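Local coordinates for protein dockerin type 1 (Clostridium thermocellum, PDB 4DH2) that is the calcium-binding type I dockerin domain of a larger, probably glycoside-hydrolysing protein and docks onto a cohesin of the cellulosome, at residues Leu23-Ile28 / Ile55-Leu60; Val43-Gly48 / Phe71-Tyr76. One frame throughout, in Å; residues are numbered along the deposited sequence.

Interaction 1: Leu23-Ile28 / Ile55-Leu60; sequences LMKRYI and IDCNYL. With CA (calcium ion), chain I; SO4 (sulfate ion), chain J; SO4 (sulfate ion), chain K.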
ATOM      1  N   LEU B  23      12.709   9.291   2.227  1.00 13.39           N
ATOM      2  CA  LEU B  23      14.031   9.906   2.158  1.00 14.04           C
ATOM      3  C   LEU B  23      14.315  10.549   0.789  1.00 13.85           C
ATOM      4  O   LEU B  23      14.860  11.670   0.714  1.00 15.68           O
ATOM      5  CB  LEU B  23      15.128   8.904   2.514  1.00 14.25           C
ATOM      6  CG  LEU B  23      15.229   8.531   4.000  1.00 18.31           C
ATOM      7  CD1 LEU B  23      16.177   7.358   4.155  1.00 21.15           C
ATOM      8  CD2 LEU B  23      15.681   9.685   4.868  1.00 19.01           C
ATOM      9  N   MET B  24      13.957   9.870  -0.288  1.00 15.68           N
ATOM     10  CA  MET B  24      14.124  10.424  -1.620  1.00 17.95           C
ATOM     11  C   MET B  24      13.360  11.752  -1.752  1.00 18.20           C
ATOM     12  O   MET B  24      13.894  12.756  -2.248  1.00 18.81           O
ATOM     13  CB  MET B  24      13.605   9.430  -2.653  1.00 18.97           C
ATOM     14  CG  MET B  24      13.545   9.984  -4.047  1.00 29.44           C
ATOM     15  SD  MET B  24      15.167  10.161  -4.786  1.00 36.51           S
ATOM     16  CE  MET B  24      15.296   8.463  -5.367  1.00 32.11           C
ATOM     17  N   LYS B  25      12.095  11.743  -1.340  1.00 16.29           N
ATOM     18  CA  LYS B  25      11.278  12.962  -1.362  1.00 17.17           C
ATOM     19  C   LYS B  25      11.909  14.084  -0.573  1.00 17.33           C
ATOM     20  O   LYS B  25      11.975  15.248  -1.060  1.00 18.22           O
ATOM     21  CB  LYS B  25       9.856  12.691  -0.852  1.00 19.72           C
ATOM     22  CG  LYS B  25       8.916  12.127  -1.914  1.00 35.44           C
ATOM     23  CD  LYS B  25       7.459  12.265  -1.460  1.00 44.38           C
ATOM     24  CE  LYS B  25       6.424  11.597  -2.402  1.00 45.60           C
ATOM     25  NZ  LYS B  25       4.982  11.572  -1.832  1.00 23.91           N
ATOM     26  N   ARG B  26      12.354  13.791   0.647  1.00 16.43           N
ATOM     27  CA  ARG B  26      12.979  14.830   1.471  1.00 17.80           C
ATOM     28  C   ARG B  26      14.271  15.300   0.876  1.00 19.29           C
ATOM     29  O   ARG B  26      14.610  16.464   0.959  1.00 19.52           O
ATOM     30  CB  ARG B  26      13.227  14.300   2.885  1.00 15.58           C
ATOM     31  CG  ARG B  26      11.910  14.094   3.606  1.00 14.81           C
ATOM     32  CD  ARG B  26      12.115  13.536   5.029  1.00 13.46           C
ATOM     33  NE  ARG B  26      10.802  13.280   5.586  1.00 16.25           N
ATOM     34  CZ  ARG B  26      10.575  12.706   6.761  1.00 18.35           C
ATOM     35  NH1 ARG B  26      11.598  12.372   7.524  1.00 18.66           N
ATOM     36  NH2 ARG B  26       9.332  12.488   7.156  1.00 18.83           N
ATOM     37  N   TYR B  27      15.003  14.389   0.261  1.00 16.92           N
ATOM     38  CA  TYR B  27      16.259  14.765  -0.343  1.00 15.53           C
ATOM     39  C   TYR B  27      16.045  15.717  -1.525  1.00 19.36           C
ATOM     40  O   TYR B  27      16.735  16.736  -1.614  1.00 20.48           O
ATOM     41  CB  TYR B  27      17.004  13.505  -0.760  1.00 18.71           C
ATOM     42  CG  TYR B  27      18.250  13.716  -1.581  1.00 19.68           C
ATOM     43  CD1 TYR B  27      19.509  13.576  -1.008  1.00 25.89           C
ATOM     44  CD2 TYR B  27      18.165  13.954  -2.940  1.00 21.60           C
ATOM     45  CE1 TYR B  27      20.656  13.720  -1.757  1.00 27.30           C
ATOM     46  CE2 TYR B  27      19.308  14.125  -3.701  1.00 18.43           C
ATOM     47  CZ  TYR B  27      20.558  14.003  -3.109  1.00 30.67           C
ATOM     48  OH  TYR B  27      21.715  14.138  -3.870  1.00 32.11           O
ATOM     49  N   ILE B  28      15.089  15.407  -2.389  1.00 20.29           N
ATOM     50  CA  ILE B  28      14.828  16.273  -3.555  1.00 16.86           C
ATOM     51  C   ILE B  28      14.288  17.622  -3.096  1.00 22.29           C
ATOM     52  O   ILE B  28      14.566  18.646  -3.720  1.00 21.91           O
ATOM     53  CB  ILE B  28      13.913  15.595  -4.571  1.00 21.14           C
ATOM     54  CG1 ILE B  28      14.621  14.374  -5.165  1.00 26.44           C
ATOM     55  CG2 ILE B  28      13.532  16.562  -5.702  1.00 31.74           C
ATOM     56  CD1 ILE B  28      13.654  13.425  -5.802  1.00 27.40           C
ATOM     57  N   ILE B  55      11.938  12.112 -11.267  1.00 19.06           N
ATOM     58  CA  ILE B  55      11.771  10.908 -12.069  1.00 20.66           C
ATOM     59  C   ILE B  55      12.159   9.657 -11.276  1.00 22.03           C
ATOM     60  O   ILE B  55      11.499   8.620 -11.346  1.00 21.16           O
ATOM     61  CB  ILE B  55      12.603  10.986 -13.346  1.00 28.31           C
ATOM     62  CG1 ILE B  55      12.071  12.126 -14.220  1.00 34.35           C
ATOM     63  CG2 ILE B  55      12.560   9.640 -14.089  1.00 22.17           C
ATOM     64  CD1 ILE B  55      13.005  12.501 -15.379  1.00 39.08           C
ATOM     65  N   ASP B  56      13.238   9.766 -10.512  1.00 18.67           N
ATOM     66  CA  ASP B  56      13.663   8.677  -9.657  1.00 20.42           C
ATOM     67  C   ASP B  56      12.661   8.419  -8.560  1.00 20.88           C
ATOM     68  O   ASP B  56      12.348   7.263  -8.262  1.00 17.80           O
ATOM     69  CB  ASP B  56      15.013   9.001  -9.045  1.00 17.97           C
ATOM     70  CG  ASP B  56      16.052   9.185 -10.102  1.00 24.25           C
ATOM     71  OD1 ASP B  56      16.391   8.185 -10.742  1.00 21.39           O
ATOM     72  OD2 ASP B  56      16.470  10.331 -10.347  1.00 20.90           O
ATOM     73  N   CYS B  57      12.144   9.498  -7.976  1.00 17.29           N
ATOM     74  CA  CYS B  57      11.101   9.351  -6.958  1.00 16.82           C
ATOM     75  C   CYS B  57       9.897   8.616  -7.530  1.00 18.17           C
ATOM     76  O   CYS B  57       9.324   7.732  -6.892  1.00 18.99           O
ATOM     77  CB  CYS B  57      10.655  10.713  -6.466  1.00 20.79           C
ATOM     78  SG  CYS B  57      10.057  10.658  -4.779  1.00 34.81           S
ATOM     79  N   ASN B  58       9.493   8.994  -8.741  1.00 17.34           N
ATOM     80  CA  ASN B  58       8.370   8.315  -9.387  1.00 21.33           C
ATOM     81  C   ASN B  58       8.645   6.844  -9.655  1.00 19.96           C
ATOM     82  O   ASN B  58       7.743   6.003  -9.548  1.00 19.85           O
ATOM     83  CB  ASN B  58       8.002   9.016 -10.683  1.00 25.74           C
ATOM     84  CG  ASN B  58       6.653   8.566 -11.198  1.00 33.71           C
ATOM     85  OD1 ASN B  58       5.625   8.861 -10.593  1.00 37.58           O
ATOM     86  ND2 ASN B  58       6.652   7.819 -12.279  1.00 32.10           N
ATOM     87  N   TYR B  59       9.889   6.495  -9.991  1.00 21.90           N
ATOM     88  CA  TYR B  59      10.228   5.096 -10.186  1.00 22.52           C
ATOM     89  C   TYR B  59      10.107   4.369  -8.876  1.00 21.29           C
ATOM     90  O   TYR B  59       9.644   3.231  -8.841  1.00 21.59           O
ATOM     91  CB  TYR B  59      11.633   4.882 -10.757  1.00 16.21           C
ATOM     92  CG  TYR B  59      11.660   4.870 -12.253  1.00 17.94           C
ATOM     93  CD1 TYR B  59      12.090   5.975 -12.963  1.00 27.82           C
ATOM     94  CD2 TYR B  59      11.228   3.762 -12.959  1.00 30.58           C
ATOM     95  CE1 TYR B  59      12.100   5.982 -14.348  1.00 30.91           C
ATOM     96  CE2 TYR B  59      11.228   3.752 -14.337  1.00 30.58           C
ATOM     97  CZ  TYR B  59      11.673   4.853 -15.028  1.00 36.97           C
ATOM     98  OH  TYR B  59      11.668   4.829 -16.399  1.00 31.89           O
ATOM     99  N   LEU B  60      10.529   5.003  -7.788  1.00 17.77           N
ATOM    100  CA  LEU B  60      10.357   4.365  -6.483  1.00 17.13           C
ATOM    101  C   LEU B  60       8.874   4.114  -6.191  1.00 19.02           C
ATOM    102  O   LEU B  60       8.516   3.037  -5.696  1.00 19.78           O
ATOM    103  CB  LEU B  60      10.949   5.179  -5.334  1.00 20.08           C
ATOM    104  CG  LEU B  60      12.334   4.792  -4.862  1.00 32.19           C
ATOM    105  CD1 LEU B  60      13.334   5.138  -5.948  1.00 40.86           C
ATOM    106  CD2 LEU B  60      12.658   5.522  -3.577  1.00 36.34           C
TER
HETATM  107 CA    CA I 102      17.666   9.529 -12.413  1.00 21.18          CA
HETATM  108  S   SO4 J 103      13.132   7.599 -18.141  0.54 49.91           S
HETATM  109  O1  SO4 J 103      11.762   7.491 -17.650  1.00 60.43           O
HETATM  110  O2  SO4 J 103      13.606   8.941 -17.809  1.00 59.19           O
HETATM  111  O3  SO4 J 103      13.971   6.563 -17.548  1.00 42.10           O
HETATM  112  O4  SO4 J 103      13.163   7.401 -19.592  1.00 69.96           O
HETATM  113  S   SO4 K 104       2.942   6.816 -13.499  1.00 72.69           S
HETATM  114  O1  SO4 K 104       1.656   7.167 -12.902  1.00 74.88           O
HETATM  115  O2  SO4 K 104       3.509   8.008 -14.134  1.00 73.36           O
HETATM  116  O3  SO4 K 104       3.848   6.351 -12.451  1.00 73.78           O
HETATM  117  O4  SO4 K 104       2.763   5.742 -14.482  1.00 69.43           O
HETATM  118  O   HOH W   1      16.210  11.060 -13.317  1.00 23.65           O
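M24 and C57 meet at the centre of this contact, where segments 23-28 and 55-60, taken from helix 18-28 and helix 54-64, run antiparallel (167°), their axes 9.8 Å apart at closest approach. The tight part is built round sulfur. M24 CG lies 3.6 Å from C57 SG, and K25 CG reaches the same sulfur at 3.4 Å, so the small thiol is bordered by the bases of two longer side chains. Cysteine suits the place because a compact, weakly polar group lets M24 come close. M24 starts with CG anti to its backbone N (chi1 171°) and then bends at chi2 and chi3, which brings CE to D56 CB at 3.7 Å and to L60 CD1 at 3.9 Å. CE thus touches both the leucine methyl and the methylene of an aspartate whose polar end is engaged elsewhere: D56 OD1 and OD2 both bind the calcium ion, each at 2.5 Å, and OD2 also accepts a hydrogen bond from N53 N.

Toward the partly exposed side the packing is looser. I28 adds a lighter apolar touch, CD1 to C57 CB at 4.1 Å, while beyond its base K25 sends an extended chain outward to salt bridges with D94 and D96 of the cohesin chain. No hydrogen bond joins the two segments. C57 and L60 also rest on Y21, about a turn before K25. Helix 18-28 thus packs on helix 54-64 through M24, K25 and I28, and L23, K25 and R26 of the same helix meet the cohesin chain.

Interaction 2: Val43-Gly48 / Phe71-Tyr76; sequences VGDVNG and FPKNSY. With CA (calcium ion), chain I; SO4 (sulfate ion), chain J.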
ATOM      1  N   VAL B  43      22.822   4.816  -5.527  1.00 27.23           N
ATOM      2  CA  VAL B  43      21.572   4.382  -4.906  1.00 24.66           C
ATOM      3  C   VAL B  43      20.361   5.189  -5.348  1.00 21.49           C
ATOM      4  O   VAL B  43      19.242   4.657  -5.373  1.00 22.79           O
ATOM      5  CB  VAL B  43      21.654   4.412  -3.364  1.00 27.46           C
ATOM      6  CG1 VAL B  43      22.774   3.496  -2.882  1.00 35.45           C
ATOM      7  CG2 VAL B  43      21.861   5.849  -2.848  1.00 37.22           C
ATOM      8  N   GLY B  44      20.548   6.470  -5.655  1.00 21.52           N
ATOM      9  CA  GLY B  44      19.406   7.344  -5.904  1.00 16.34           C
ATOM     10  C   GLY B  44      19.016   7.531  -7.340  1.00 19.36           C
ATOM     11  O   GLY B  44      17.872   7.901  -7.607  1.00 19.99           O
ATOM     12  N   ASP B  45      19.958   7.350  -8.275  1.00 18.84           N
ATOM     13  CA  ASP B  45      19.643   7.494  -9.695  1.00 24.57           C
ATOM     14  C   ASP B  45      19.209   6.124 -10.199  1.00 26.80           C
ATOM     15  O   ASP B  45      20.042   5.336 -10.665  1.00 23.86           O
ATOM     16  CB  ASP B  45      20.862   7.950 -10.491  1.00 25.50           C
ATOM     17  CG  ASP B  45      20.640   7.894 -11.989  1.00 27.91           C
ATOM     18  OD1 ASP B  45      19.490   8.018 -12.422  1.00 23.63           O
ATOM     19  OD2 ASP B  45      21.625   7.708 -12.752  1.00 27.51           O
ATOM     20  N   VAL B  46      17.918   5.836 -10.091  1.00 23.99           N
ATOM     21  CA  VAL B  46      17.445   4.472 -10.331  1.00 21.79           C
ATOM     22  C   VAL B  46      17.164   4.184 -11.800  1.00 25.60           C
ATOM     23  O   VAL B  46      17.072   3.020 -12.187  1.00 22.80           O
ATOM     24  CB  VAL B  46      16.194   4.137  -9.514  1.00 17.35           C
ATOM     25  CG1 VAL B  46      16.450   4.306  -8.044  1.00 18.21           C
ATOM     26  CG2 VAL B  46      15.020   4.992  -9.945  1.00 18.76           C
ATOM     27  N   ASN B  47      17.011   5.225 -12.611  1.00 23.51           N
ATOM     28  CA  ASN B  47      16.788   5.035 -14.048  1.00 27.05           C
ATOM     29  C   ASN B  47      18.081   5.180 -14.842  1.00 34.31           C
ATOM     30  O   ASN B  47      18.115   4.915 -16.040  1.00 34.57           O
ATOM     31  CB  ASN B  47      15.687   5.948 -14.607  1.00 25.58           C
ATOM     32  CG  ASN B  47      16.075   7.401 -14.611  1.00 28.45           C
ATOM     33  OD1 ASN B  47      16.841   7.821 -13.777  1.00 22.98           O
ATOM     34  ND2 ASN B  47      15.515   8.177 -15.525  1.00 29.56           N
ATOM     35  N   GLY B  48      19.139   5.604 -14.160  1.00 32.48           N
ATOM     36  CA  GLY B  48      20.469   5.629 -14.739  1.00 35.28           C
ATOM     37  C   GLY B  48      20.699   6.728 -15.762  1.00 38.61           C
ATOM     38  O   GLY B  48      21.456   6.530 -16.707  1.00 33.10           O
ATOM     39  N   PHE B  71      14.253  -1.573 -11.199  1.00 28.99           N
ATOM     40  CA  PHE B  71      14.550  -0.265 -11.768  1.00 27.75           C
ATOM     41  C   PHE B  71      15.320  -0.402 -13.074  1.00 35.15           C
ATOM     42  O   PHE B  71      16.015  -1.388 -13.305  1.00 34.26           O
ATOM     43  CB  PHE B  71      15.359   0.557 -10.767  1.00 23.52           C
ATOM     44  CG  PHE B  71      14.629   0.796  -9.488  1.00 23.77           C
ATOM     45  CD1 PHE B  71      13.453   1.558  -9.485  1.00 23.58           C
ATOM     46  CD2 PHE B  71      15.085   0.272  -8.305  1.00 23.72           C
ATOM     47  CE1 PHE B  71      12.745   1.764  -8.307  1.00 22.29           C
ATOM     48  CE2 PHE B  71      14.382   0.487  -7.120  1.00 22.42           C
ATOM     49  CZ  PHE B  71      13.212   1.236  -7.136  1.00 24.74           C
ATOM     50  N   PRO B  72      15.202   0.598 -13.933  1.00 29.57           N
ATOM     51  CA  PRO B  72      15.871   0.510 -15.231  1.00 31.95           C
ATOM     52  C   PRO B  72      17.366   0.260 -15.102  1.00 45.25           C
ATOM     53  O   PRO B  72      17.908  -0.534 -15.875  1.00 39.95           O
ATOM     54  CB  PRO B  72      15.583   1.866 -15.864  1.00 30.16           C
ATOM     55  CG  PRO B  72      14.275   2.273 -15.259  1.00 27.26           C
ATOM     56  CD  PRO B  72      14.274   1.743 -13.854  1.00 29.19           C
ATOM     57  N   LYS B  73      18.020   0.896 -14.131  1.00 36.93           N
ATOM     58  CA  LYS B  73      19.452   0.692 -13.947  1.00 38.40           C
ATOM     59  C   LYS B  73      19.723  -0.607 -13.185  1.00 40.17           C
ATOM     60  O   LYS B  73      19.011  -0.921 -12.240  1.00 41.51           O
ATOM     61  CB  LYS B  73      20.039   1.869 -13.185  1.00 28.28           C
ATOM     62  CG  LYS B  73      21.528   1.769 -12.912  1.00 33.51           C
ATOM     63  CD  LYS B  73      22.077   3.058 -12.303  1.00 36.16           C
ATOM     64  CE  LYS B  73      22.066   3.004 -10.772  1.00 28.77           C
ATOM     65  NZ  LYS B  73      22.539   4.281 -10.129  1.00 27.20           N
ATOM     66  N   ASN B  74      20.764  -1.345 -13.566  1.00 53.93           N
ATOM     67  CA  ASN B  74      21.060  -2.635 -12.923  1.00 60.32           C
ATOM     68  C   ASN B  74      22.495  -2.758 -12.406  1.00 67.08           C
ATOM     69  O   ASN B  74      23.359  -1.962 -12.765  1.00 63.67           O
ATOM     70  CB  ASN B  74      20.780  -3.785 -13.894  1.00 68.03           C
ATOM     71  CG  ASN B  74      19.311  -4.149 -13.957  1.00 80.50           C
ATOM     72  OD1 ASN B  74      18.763  -4.722 -13.014  1.00 88.92           O
ATOM     73  ND2 ASN B  74      18.666  -3.824 -15.071  1.00 78.83           N
ATOM     74  N   SER B  75      22.745  -3.761 -11.564  1.00 77.06           N
ATOM     75  CA  SER B  75      24.101  -4.041 -11.086  1.00 83.85           C
ATOM     76  C   SER B  75      24.907  -4.781 -12.154  1.00 83.39           C
ATOM     77  O   SER B  75      26.140  -4.767 -12.146  1.00 85.02           O
ATOM     78  CB  SER B  75      24.060  -4.860  -9.795  1.00 89.17           C
ATOM     79  OG  SER B  75      23.466  -6.132 -10.003  1.00 89.78           O
ATOM     80  N   TYR B  76      24.194  -5.425 -13.071  1.00 79.78           N
ATOM     81  CA  TYR B  76      24.802  -6.097 -14.216  1.00 74.63           C
ATOM     82  C   TYR B  76      24.458  -5.356 -15.514  1.00 72.27           C
ATOM     83  O   TYR B  76      23.571  -4.495 -15.542  1.00 66.57           O
ATOM     84  CB  TYR B  76      24.320  -7.552 -14.288  1.00 65.65           C
ATOM     85  CG  TYR B  76      22.815  -7.700 -14.225  1.00 57.42           C
ATOM     86  CD1 TYR B  76      22.163  -7.877 -13.007  1.00 48.37           C
ATOM     87  CD2 TYR B  76      22.043  -7.649 -15.381  1.00 59.32           C
ATOM     88  CE1 TYR B  76      20.787  -8.011 -12.941  1.00 45.01           C
ATOM     89  CE2 TYR B  76      20.666  -7.779 -15.328  1.00 63.20           C
ATOM     90  CZ  TYR B  76      20.044  -7.969 -14.100  1.00 63.39           C
ATOM     91  OH  TYR B  76      18.672  -8.097 -14.020  1.00 69.59           O
TER
HETATM   92 CA    CA I 102      17.666   9.529 -12.413  1.00 21.18          CA
HETATM   93  S   SO4 J 103      13.132   7.599 -18.141  0.54 49.91           S
HETATM   94  O1  SO4 J 103      11.762   7.491 -17.650  1.00 60.43           O
HETATM   95  O2  SO4 J 103      13.606   8.941 -17.809  1.00 59.19           O
HETATM   96  O3  SO4 J 103      13.971   6.563 -17.548  1.00 42.10           O
HETATM   97  O4  SO4 J 103      13.163   7.401 -19.592  1.00 69.96           O
HETATM   98  O   HOH W   1      16.210  11.060 -13.317  1.00 23.65           O
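K73 and V46 bury the most surface here, and F71 follows. K73 lies alongside the beginning of the second calcium loop and grips it at two points. Its backbone N donates to V46 O at 3.0 Å, a nearly straight bond (163°), and its NZ donates to D45 O at 2.8 Å, approaching from a position tilted 27° out of the carbonyl plane. CG stands anti to the backbone N, and a bend at chi3 brings CE close to D45 O. Lysine suits the place: its long aliphatic part passes G48 CA, with CD 3.9 Å away, before the ammonium group turns in. NZ also donates to W42 O, so two carbonyls share it; the carboxylate of D45 is not a direct partner, though its charge may favour the cation nearby.

V46, a branched apolar residue, sits over one face of the F71 ring in a CH-pi contact, its CB 4.0 Å from the ring centroid and 27° off the normal. F71 is in turn stacked with Y63. Beside them the ring of P72 packs on N47, and P72 CB lies 3.8 Å from N47 CA, while N47 OD1 and D45 OD1 bind the calcium ion.

The contact therefore fastens the chain beyond helix 54-64 against the start of an EF-hand-like dockerin loop. That loop begins where helix 40-44 ends, and V46, N47 and P72 all rest on Y59 of helix 54-64.

Interaction 1 is a buried helix-to-helix contact, apolar and rich in sulfur, whereas interaction 2 is a partly buried loop contact in which hydrogen bonds to backbone carbonyls work beside apolar packing. They lie on opposite sides of the chain's centre yet share one calcium ion: D45 and N47 bring ligands from the start of the loop, and D56 brings both carboxylate oxygens from helix 54-64. The two also touch directly, with D56 OD1 probably accepting a hydrogen bond from V46 N and M24 CE packing against G44 O. Only interaction 1 reaches the cohesin; no other chain of the assembly touches the segments of interaction 2.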